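Local coordinates for protein TSE2 (Pseudomonas aeruginosa, PDB 5AKO) that acts as a toxin that the H1 type VI secretion system delivers into the cytoplasm of recipient cells, likely as a NAD-dependent cytotoxin, at residues V130-Y135 / Q140-T145; S101-D104 / V108-R111. All coordinates share one frame; numbering follows the deposited sequence.

Contact 1 (V130-Y135 / Q140-T145); sequences VKQDSY and QATHYT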
ATOM      1  N   VAL C 130     -20.704 -16.283   0.596  1.00 28.98           N
ATOM      2  CA  VAL C 130     -19.807 -16.163   1.720  1.00 29.19           C
ATOM      3  C   VAL C 130     -18.488 -16.691   1.269  1.00 30.66           C
ATOM      4  O   VAL C 130     -18.386 -17.847   0.932  1.00 34.56           O
ATOM      5  CB  VAL C 130     -20.309 -17.010   2.898  1.00 28.11           C
ATOM      6  CG1 VAL C 130     -19.375 -16.907   4.093  1.00 26.34           C
ATOM      7  CG2 VAL C 130     -21.714 -16.571   3.260  1.00 26.37           C
ATOM      8  N   LYS C 131     -17.486 -15.831   1.279  1.00 32.35           N
ATOM      9  CA  LYS C 131     -16.163 -16.117   0.770  1.00 33.93           C
ATOM     10  C   LYS C 131     -15.198 -16.393   1.894  1.00 33.27           C
ATOM     11  O   LYS C 131     -15.101 -15.610   2.829  1.00 36.82           O
ATOM     12  CB  LYS C 131     -15.648 -14.898   0.001  1.00 39.90           C
ATOM     13  CG  LYS C 131     -14.183 -14.984  -0.433  1.00 44.18           C
ATOM     14  CD  LYS C 131     -13.796 -13.737  -1.201  1.00 49.25           C
ATOM     15  CE  LYS C 131     -12.376 -13.779  -1.734  1.00 51.99           C
ATOM     16  NZ  LYS C 131     -12.157 -15.003  -2.533  1.00 54.19           N
ATOM     17  N   GLN C 132     -14.468 -17.495   1.789  1.00 34.57           N
ATOM     18  CA  GLN C 132     -13.417 -17.808   2.729  1.00 32.96           C
ATOM     19  C   GLN C 132     -12.237 -17.010   2.289  1.00 31.68           C
ATOM     20  O   GLN C 132     -11.823 -17.138   1.169  1.00 28.96           O
ATOM     21  CB  GLN C 132     -13.055 -19.295   2.727  1.00 34.53           C
ATOM     22  CG  GLN C 132     -11.889 -19.585   3.660  1.00 38.85           C
ATOM     23  CD  GLN C 132     -11.454 -21.029   3.721  1.00 43.47           C
ATOM     24  OE1 GLN C 132     -11.994 -21.904   3.060  1.00 45.84           O
ATOM     25  NE2 GLN C 132     -10.413 -21.266   4.480  1.00 49.69           N
ATOM     26  N   ASP C 133     -11.695 -16.179   3.169  1.00 31.30           N
ATOM     27  CA  ASP C 133     -10.443 -15.470   2.864  1.00 31.97           C
ATOM     28  C   ASP C 133      -9.367 -16.195   3.688  1.00 32.59           C
ATOM     29  O   ASP C 133      -9.486 -17.369   3.948  1.00 33.68           O
ATOM     30  CB  ASP C 133     -10.523 -13.999   3.232  1.00 29.78           C
ATOM     31  CG  ASP C 133     -11.778 -13.288   2.674  1.00 30.05           C
ATOM     32  OD1 ASP C 133     -11.872 -13.049   1.471  1.00 40.89           O
ATOM     33  OD2 ASP C 133     -12.640 -12.858   3.439  1.00 26.91           O
ATOM     34  N   SER C 134      -8.336 -15.502   4.109  1.00 32.92           N
ATOM     35  CA  SER C 134      -7.191 -16.163   4.695  1.00 33.13           C
ATOM     36  C   SER C 134      -7.341 -16.357   6.175  1.00 31.89           C
ATOM     37  O   SER C 134      -8.156 -15.734   6.812  1.00 34.07           O
ATOM     38  CB  SER C 134      -5.941 -15.332   4.443  1.00 32.13           C
ATOM     39  OG  SER C 134      -5.620 -15.332   3.056  1.00 37.12           O
ATOM     40  N   TYR C 135      -6.468 -17.188   6.709  1.00 29.77           N
ATOM     41  CA  TYR C 135      -6.261 -17.307   8.133  1.00 28.23           C
ATOM     42  C   TYR C 135      -5.454 -16.114   8.554  1.00 27.24           C
ATOM     43  O   TYR C 135      -4.386 -15.871   8.010  1.00 26.32           O
ATOM     44  CB  TYR C 135      -5.469 -18.590   8.435  1.00 26.39           C
ATOM     45  CG  TYR C 135      -5.210 -18.766   9.872  1.00 26.23           C
ATOM     46  CD1 TYR C 135      -6.248 -19.004  10.735  1.00 26.59           C
ATOM     47  CD2 TYR C 135      -3.919 -18.694  10.392  1.00 26.03           C
ATOM     48  CE1 TYR C 135      -6.036 -19.224  12.076  1.00 27.67           C
ATOM     49  CE2 TYR C 135      -3.697 -18.858  11.753  1.00 26.39           C
ATOM     50  CZ  TYR C 135      -4.760 -19.127  12.588  1.00 26.73           C
ATOM     51  OH  TYR C 135      -4.601 -19.270  13.931  1.00 25.25           O
ATOM     52  N   GLN C 140      -5.611 -15.213  14.914  1.00 30.36           N
ATOM     53  CA  GLN C 140      -5.757 -16.642  15.090  1.00 32.45           C
ATOM     54  C   GLN C 140      -7.168 -17.043  14.796  1.00 29.75           C
ATOM     55  O   GLN C 140      -7.829 -17.692  15.604  1.00 27.47           O
ATOM     56  CB  GLN C 140      -5.421 -17.064  16.518  1.00 34.92           C
ATOM     57  CG  GLN C 140      -4.075 -16.598  17.008  1.00 37.94           C
ATOM     58  CD  GLN C 140      -3.792 -17.157  18.386  1.00 45.26           C
ATOM     59  OE1 GLN C 140      -3.555 -18.361  18.549  1.00 48.92           O
ATOM     60  NE2 GLN C 140      -3.866 -16.308  19.384  1.00 45.66           N
ATOM     61  N   ALA C 141      -7.623 -16.655  13.626  1.00 27.97           N
ATOM     62  CA  ALA C 141      -8.948 -17.008  13.192  1.00 30.62           C
ATOM     63  C   ALA C 141      -9.006 -16.800  11.734  1.00 26.96           C
ATOM     64  O   ALA C 141      -8.263 -16.000  11.181  1.00 24.47           O
ATOM     65  CB  ALA C 141     -10.007 -16.137  13.885  1.00 31.64           C
ATOM     66  N   THR C 142      -9.896 -17.512  11.094  1.00 27.41           N
ATOM     67  CA  THR C 142     -10.000 -17.396   9.639  1.00 29.16           C
ATOM     68  C   THR C 142     -11.087 -16.408   9.346  1.00 27.23           C
ATOM     69  O   THR C 142     -12.186 -16.527   9.883  1.00 25.52           O
ATOM     70  CB  THR C 142     -10.346 -18.753   8.965  1.00 26.94           C
ATOM     71  OG1 THR C 142      -9.215 -19.624   9.090  1.00 30.21           O
ATOM     72  CG2 THR C 142     -10.630 -18.531   7.486  1.00 25.59           C
ATOM     73  N   HIS C 143     -10.799 -15.481   8.455  1.00 28.22           N
ATOM     74  CA  HIS C 143     -11.784 -14.431   8.108  1.00 31.20           C
ATOM     75  C   HIS C 143     -12.670 -14.853   6.932  1.00 31.05           C
ATOM     76  O   HIS C 143     -12.184 -15.536   6.009  1.00 31.96           O
ATOM     77  CB  HIS C 143     -11.033 -13.182   7.699  1.00 29.67           C
ATOM     78  CG  HIS C 143     -11.927 -12.024   7.401  1.00 29.72           C
ATOM     79  ND1 HIS C 143     -12.546 -11.846   6.184  1.00 30.88           N
ATOM     80  CD2 HIS C 143     -12.299 -10.980   8.168  1.00 28.81           C
ATOM     81  CE1 HIS C 143     -13.246 -10.729   6.212  1.00 30.85           C
ATOM     82  NE2 HIS C 143     -13.118 -10.192   7.407  1.00 30.61           N
ATOM     83  N   TYR C 144     -13.936 -14.423   6.946  1.00 26.74           N
ATOM     84  CA  TYR C 144     -14.868 -14.700   5.884  1.00 24.93           C
ATOM     85  C   TYR C 144     -15.638 -13.432   5.525  1.00 31.53           C
ATOM     86  O   TYR C 144     -15.790 -12.544   6.376  1.00 28.89           O
ATOM     87  CB  TYR C 144     -15.859 -15.764   6.306  1.00 25.14           C
ATOM     88  CG  TYR C 144     -15.340 -17.209   6.424  1.00 27.80           C
ATOM     89  CD1 TYR C 144     -14.616 -17.613   7.513  1.00 29.72           C
ATOM     90  CD2 TYR C 144     -15.640 -18.153   5.476  1.00 28.61           C
ATOM     91  CE1 TYR C 144     -14.165 -18.915   7.640  1.00 31.28           C
ATOM     92  CE2 TYR C 144     -15.221 -19.449   5.572  1.00 27.54           C
ATOM     93  CZ  TYR C 144     -14.453 -19.828   6.655  1.00 30.53           C
ATOM     94  OH  TYR C 144     -13.998 -21.123   6.803  1.00 28.55           O
ATOM     95  N   THR C 145     -16.143 -13.344   4.276  1.00 30.98           N
ATOM     96  CA  THR C 145     -16.838 -12.149   3.834  1.00 27.79           C
ATOM     97  C   THR C 145     -18.151 -12.514   3.190  1.00 27.60           C
ATOM     98  O   THR C 145     -18.199 -13.324   2.287  1.00 27.14           O
ATOM     99  CB  THR C 145     -15.992 -11.352   2.827  1.00 29.31           C
ATOM    100  OG1 THR C 145     -14.732 -11.056   3.420  1.00 28.88           O
ATOM    101  CG2 THR C 145     -16.680 -10.009   2.435  1.00 27.61           C
TER
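Val-130 meets Tyr-144 through CG1, 4.2 Å from CD2 of the ring, in the antiparallel hairpin of strands 128-136 and 141-148. Lys-131 and Thr-145 form a hydrogen-bonded pair: Lys-131 N gives to Thr-145 O over 2.8 Å, and Thr-145 N returns a bond to Lys-131 O. Next, Gln-132 passes obliquely across the Tyr-144 ring with CB and CG, CB coming within 3.6 Å of CE2, with the amide turned only 21° from the ring plane. Asp-133 gives its N to His-143 O, and its side chain points toward the partner strand, chi1 -50° setting CG beside the backbone N. There OD2 takes two donors: Thr-145 OG1 at 2.8 Å through the syn lone pair, and His-143 ND1 at 2.9 Å on the anti side, 25° out of the carboxylate plane. Between Gln-132 and Tyr-135 the register slips by one residue, a beta bulge, and within it Ser-134 O accepts from His-143 N. The ring of Tyr-135 receives Thr-142 OG1 at its edge, 3.4 Å from CD1, and its OH ends beside CA and CB of Gln-140. With Ser-101 OG bonded to NE2, the two bonds converging on Asp-133 OD2 help fix the rotation of the imidazole.

Contact 2 (S101-D104 / V108-R111); sequences SVFD and VLRR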
ATOM      1  N   SER C 101     -17.683  -8.649   7.490  1.00 30.58           N
ATOM      2  CA  SER C 101     -16.694  -9.511   8.132  1.00 31.32           C
ATOM      3  C   SER C 101     -17.284 -10.404   9.181  1.00 30.42           C
ATOM      4  O   SER C 101     -17.960  -9.923  10.095  1.00 35.16           O
ATOM      5  CB  SER C 101     -15.619  -8.682   8.806  1.00 31.79           C
ATOM      6  OG  SER C 101     -14.772  -8.052   7.847  1.00 36.30           O
ATOM      7  N   VAL C 102     -17.008 -11.710   9.058  1.00 28.54           N
ATOM      8  CA  VAL C 102     -17.252 -12.647  10.140  1.00 25.16           C
ATOM      9  C   VAL C 102     -16.060 -13.585  10.300  1.00 26.56           C
ATOM     10  O   VAL C 102     -15.213 -13.641   9.415  1.00 27.56           O
ATOM     11  CB  VAL C 102     -18.522 -13.445   9.913  1.00 25.91           C
ATOM     12  CG1 VAL C 102     -19.728 -12.542   9.981  1.00 24.64           C
ATOM     13  CG2 VAL C 102     -18.473 -14.198   8.599  1.00 26.19           C
ATOM     14  N   PHE C 103     -15.992 -14.316  11.414  1.00 25.36           N
ATOM     15  CA  PHE C 103     -14.870 -15.209  11.683  1.00 25.89           C
ATOM     16  C   PHE C 103     -15.406 -16.572  12.102  1.00 29.40           C
ATOM     17  O   PHE C 103     -16.596 -16.717  12.387  1.00 24.37           O
ATOM     18  CB  PHE C 103     -14.050 -14.657  12.821  1.00 26.27           C
ATOM     19  CG  PHE C 103     -13.387 -13.376  12.506  1.00 26.29           C
ATOM     20  CD1 PHE C 103     -12.186 -13.360  11.822  1.00 25.73           C
ATOM     21  CD2 PHE C 103     -13.980 -12.189  12.846  1.00 28.13           C
ATOM     22  CE1 PHE C 103     -11.559 -12.179  11.508  1.00 26.51           C
ATOM     23  CE2 PHE C 103     -13.345 -10.996  12.565  1.00 27.51           C
ATOM     24  CZ  PHE C 103     -12.131 -11.001  11.893  1.00 27.36           C
ATOM     25  N   ASP C 104     -14.498 -17.533  12.210  1.00 30.06           N
ATOM     26  CA  ASP C 104     -14.855 -18.918  12.529  1.00 32.39           C
ATOM     27  C   ASP C 104     -14.636 -19.267  14.011  1.00 32.74           C
ATOM     28  O   ASP C 104     -14.639 -20.435  14.387  1.00 28.55           O
ATOM     29  CB  ASP C 104     -14.074 -19.896  11.607  1.00 32.47           C
ATOM     30  CG  ASP C 104     -12.562 -19.916  11.891  1.00 35.63           C
ATOM     31  OD1 ASP C 104     -12.011 -18.940  12.500  1.00 38.15           O
ATOM     32  OD2 ASP C 104     -11.911 -20.908  11.475  1.00 40.77           O
ATOM     33  N   VAL C 108     -13.117 -12.886  18.779  1.00 38.96           N
ATOM     34  CA  VAL C 108     -11.956 -12.430  18.012  1.00 40.31           C
ATOM     35  C   VAL C 108     -11.733 -10.952  18.287  1.00 40.07           C
ATOM     36  O   VAL C 108     -10.609 -10.529  18.473  1.00 43.30           O
ATOM     37  CB  VAL C 108     -12.152 -12.678  16.494  1.00 42.95           C
ATOM     38  CG1 VAL C 108     -11.035 -12.036  15.681  1.00 43.59           C
ATOM     39  CG2 VAL C 108     -12.208 -14.174  16.201  1.00 41.60           C
ATOM     40  N   LEU C 109     -12.814 -10.181  18.339  1.00 37.10           N
ATOM     41  CA  LEU C 109     -12.727  -8.805  18.691  1.00 39.41           C
ATOM     42  C   LEU C 109     -13.009  -8.652  20.208  1.00 42.04           C
ATOM     43  O   LEU C 109     -14.168  -8.662  20.661  1.00 37.22           O
ATOM     44  CB  LEU C 109     -13.722  -8.000  17.867  1.00 44.25           C
ATOM     45  CG  LEU C 109     -13.356  -7.662  16.426  1.00 44.08           C
ATOM     46  CD1 LEU C 109     -13.438  -8.879  15.561  1.00 48.16           C
ATOM     47  CD2 LEU C 109     -14.292  -6.610  15.886  1.00 46.66           C
ATOM     48  N   ARG C 110     -11.941  -8.484  20.970  1.00 38.11           N
ATOM     49  CA  ARG C 110     -12.038  -8.540  22.413  1.00 43.22           C
ATOM     50  C   ARG C 110     -12.911  -7.442  22.992  1.00 44.40           C
ATOM     51  O   ARG C 110     -13.623  -7.668  23.959  1.00 45.00           O
ATOM     52  CB  ARG C 110     -10.626  -8.599  23.051  1.00 45.41           C
ATOM     53  CG  ARG C 110     -10.029 -10.027  22.953  1.00 47.70           C
ATOM     54  CD  ARG C 110      -8.550 -10.117  22.563  1.00 52.39           C
ATOM     55  NE  ARG C 110      -7.607 -10.225  23.689  1.00 49.02           N
ATOM     56  N   ARG C 111     -12.942  -6.288  22.349  1.00 44.69           N
ATOM     57  CA  ARG C 111     -13.716  -5.200  22.882  1.00 42.83           C
ATOM     58  C   ARG C 111     -15.170  -5.149  22.420  1.00 44.53           C
ATOM     59  O   ARG C 111     -15.808  -4.140  22.620  1.00 47.09           O
ATOM     60  CB  ARG C 111     -13.006  -3.901  22.569  1.00 47.02           C
ATOM     61  CG  ARG C 111     -11.828  -3.679  23.514  1.00 48.77           C
ATOM     62  CD  ARG C 111     -10.721  -2.871  22.845  1.00 52.35           C
ATOM     63  NE  ARG C 111      -9.432  -2.848  23.547  1.00 58.44           N
ATOM     64  CZ  ARG C 111      -8.421  -3.705  23.358  1.00 62.70           C
ATOM     65  NH1 ARG C 111      -8.533  -4.725  22.505  1.00 67.55           N
ATOM     66  NH2 ARG C 111      -7.278  -3.549  24.044  1.00 63.50           N
TER
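Phe-103 and Val-108 meet as purely apolar side chains, and the phenyl group, followed outward from the backbone, illustrates how a strand end can be packed by the loop that leaves it. CB of Phe-103 starts toward the 108-111 segment and lies 3.9 Å from CG2 of Val-108. That same methyl stays close at the next step, 4.0 Å from CG of Phe-103. The first torsion (chi1 -65°) sets the ring opposite the carbonyl carbon, and the second turns one face to Val-108. CD2 then passes CB and CG1 of Val-108 at 4.1 Å each. The CG1 methyl stands over the middle of the ring, 3.9 Å from the centroid and just 5° off the normal, which makes this a CH-pi contact of nearly ideal alignment. With its CG1 anti to the backbone N (chi1 172°), Val-108 can spread its two methyls along the phenylalanine, one over the ring and the other beside its root. Farther out, CE2 of Phe-103 meets a second residue, CD1 of Leu-109, at 3.7 Å, the two side chains crossing at about a right angle. CZ, at the tip, still lies 4.1 Å from Val-108 CG1. All three residues are buried, so the contact rests on shape and the exclusion of water. Around it, the Phe-103 ring packs edge-to-face with His-143 and touches Ala-141, both on strand 141-148, while Leu-139 touches both Phe-103 and Val-108. Leu-109 also reaches Ala-36 of strand 33-37 and Phe-38, and an apolar side chain of another protein's chain packs on Phe-103. The cluster thus sits where strand 100-103, outermost of its sheet within this chain, its neighbour 141-148 and strand 33-37 of the second sheet come together.

Overall arrangement
From the N terminus, the chain first reaches contact 2, where the turn after strand 100-103 folds back and a three-residue loop is closed. The chain then runs through strand 114-118, which pairs with 33-37 in the second sheet, before contact 1 closes the hairpin of strands 128-136 and 141-148 across four residues. The two closures are therefore in series and neither nests in nor crosses the other, yet they meet in space, their centres about 11 Å apart. Strand 100-103 lies beside 141-148 in the four-stranded antiparallel sheet, and the backbone bond from Tyr-144 N to Val-102 O, 2.9 Å long, joins them.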